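Side-chain contact in clostripain-related protein (Bacteroides thetaiotaomicron, PDB 6N9J), which is a secreted cysteine protease of the clostripain (C11) family, in clan CD, that hydrolyses peptide bonds, probably of proteins: residues S216-K221 with G236-S241. Residues are numbered along the deposited sequence; the frame is centred on the assembly and turned at random.
Sequences SVYAKK and GGVSIS
Tyr218, near the C-terminal end of helix 206-221, meets Gly237 and Val238 in the loop that leads into strand 239-244; the backbones come nearest where Tyr218 CA lies 5.3 Å from Gly237 CA. Gly237 has a positive phi (79°), a conformation that suits glycine, and Val238 follows almost fully extended into the strand. A water bridges the two backbones: it donates to Tyr218 O at 2.9 Å and accepts from Gly237 N at 2.8 Å. The side chains of Tyr218 and Val238 both set out toward the opposing segment and cross at about a right angle. Tyr218 touches with the root of its side chain, CB resting 3.6 Å from Val238 CG1 and 3.9 Å from Val238 CB. Chi1 of -78° sets the tyrosine CG opposite its own carbonyl carbon, which carries the ring past the valine, with CG 4.1 Å from Val238 CB. On the same ring, CD1 approaches Gly237 O obliquely at 4.0 Å. In Val238, CG1 sits between the backbone N and the carbonyl carbon (chi1 78°), and this methyl makes the closest approach to the tyrosine. Val238 also packs on Tyr214 and Tyr215 of the same helix, while Pro189 touches Tyr218. Strand 239-244 pairs antiparallel with strands 178-181 and 315-327 of the large mixed sheet; the contact ties the end of helix 206-221 to the loop leading into that strand. The direct contact is mainly van der Waals and small in area, while the backbone O of Tyr218 and N of Gly237, both in buried residues, are joined through the shared water.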
# COMPACT_ATOMS: atom_id res chain seq x y z
N SER A 216 -12.59 -6.84 -6.65
CA SER A 216 -13.86 -7.23 -7.22
C SER A 216 -14.89 -6.10 -7.31
O SER A 216 -15.70 -6.06 -8.24
CB SER A 216 -14.45 -8.39 -6.43
OG SER A 216 -15.61 -8.89 -7.08
N VAL A 217 -14.88 -5.17 -6.36
CA VAL A 217 -15.85 -4.09 -6.43
C VAL A 217 -15.51 -3.15 -7.59
O VAL A 217 -16.40 -2.73 -8.34
CB VAL A 217 -15.93 -3.33 -5.09
CG1 VAL A 217 -16.66 -2.01 -5.26
CG2 VAL A 217 -16.63 -4.19 -4.04
N TYR A 218 -14.23 -2.84 -7.75
CA TYR A 218 -13.81 -1.95 -8.83
C TYR A 218 -13.97 -2.61 -10.19
O TYR A 218 -14.38 -1.96 -11.16
CB TYR A 218 -12.37 -1.49 -8.61
CG TYR A 218 -12.28 -0.40 -7.58
CD1 TYR A 218 -12.46 0.93 -7.93
CD2 TYR A 218 -12.05 -0.71 -6.24
CE1 TYR A 218 -12.41 1.93 -6.98
CE2 TYR A 218 -11.99 0.28 -5.28
CZ TYR A 218 -12.17 1.60 -5.65
OH TYR A 218 -12.11 2.59 -4.69
N ALA A 219 -13.65 -3.90 -10.26
CA ALA A 219 -13.83 -4.69 -11.48
C ALA A 219 -15.28 -4.69 -11.95
O ALA A 219 -15.55 -4.78 -13.15
CB ALA A 219 -13.36 -6.11 -11.25
N LYS A 220 -16.23 -4.57 -11.03
CA LYS A 220 -17.63 -4.67 -11.42
C LYS A 220 -18.25 -3.35 -11.89
O LYS A 220 -19.24 -3.36 -12.62
CB LYS A 220 -18.45 -5.26 -10.27
CG LYS A 220 -18.45 -6.78 -10.31
CD LYS A 220 -18.92 -7.40 -9.01
CE LYS A 220 -19.03 -8.92 -9.16
NZ LYS A 220 -18.90 -9.62 -7.85
N LYS A 221 -17.67 -2.21 -11.52
CA LYS A 221 -18.19 -0.95 -12.02
C LYS A 221 -17.24 -0.35 -13.06
O LYS A 221 -17.42 0.79 -13.50
CB LYS A 221 -18.43 0.03 -10.87
CG LYS A 221 -17.40 -0.02 -9.78
CD LYS A 221 -17.68 1.02 -8.71
CE LYS A 221 -19.10 0.91 -8.18
NZ LYS A 221 -19.38 1.95 -7.14
N GLY A 236 -13.07 3.70 -13.27
CA GLY A 236 -11.75 3.65 -13.89
C GLY A 236 -10.93 2.40 -13.62
O GLY A 236 -9.81 2.29 -14.09
N GLY A 237 -11.49 1.45 -12.86
CA GLY A 237 -10.80 0.20 -12.57
C GLY A 237 -9.73 0.30 -11.49
O GLY A 237 -9.66 1.29 -10.76
N VAL A 238 -8.92 -0.74 -11.37
CA VAL A 238 -7.88 -0.83 -10.35
C VAL A 238 -6.93 -1.97 -10.67
O VAL A 238 -7.27 -2.88 -11.41
CB VAL A 238 -8.47 -1.05 -8.92
CG1 VAL A 238 -8.87 -2.51 -8.71
CG2 VAL A 238 -7.46 -0.65 -7.86
N SER A 239 -5.72 -1.91 -10.12
CA SER A 239 -4.78 -3.01 -10.20
C SER A 239 -4.18 -3.30 -8.83
O SER A 239 -3.77 -2.38 -8.12
CB SER A 239 -3.67 -2.67 -11.20
OG SER A 239 -2.94 -1.57 -10.72
N ILE A 240 -4.13 -4.57 -8.47
CA ILE A 240 -3.70 -4.97 -7.12
C ILE A 240 -2.84 -6.22 -7.22
O ILE A 240 -3.07 -7.05 -8.08
CB ILE A 240 -4.93 -5.25 -6.19
CG1 ILE A 240 -5.80 -4.01 -6.03
CG2 ILE A 240 -4.49 -5.75 -4.81
CD1 ILE A 240 -5.18 -2.94 -5.14
N SER A 241 -1.84 -6.33 -6.35
CA SER A 241 -1.11 -7.59 -6.17
C SER A 241 -0.79 -7.86 -4.69
O SER A 241 -1.00 -7.02 -3.82
CB SER A 241 0.18 -7.59 -7.00
OG SER A 241 1.11 -6.62 -6.52
O HOH W 1 -13.79 0.83 -11.48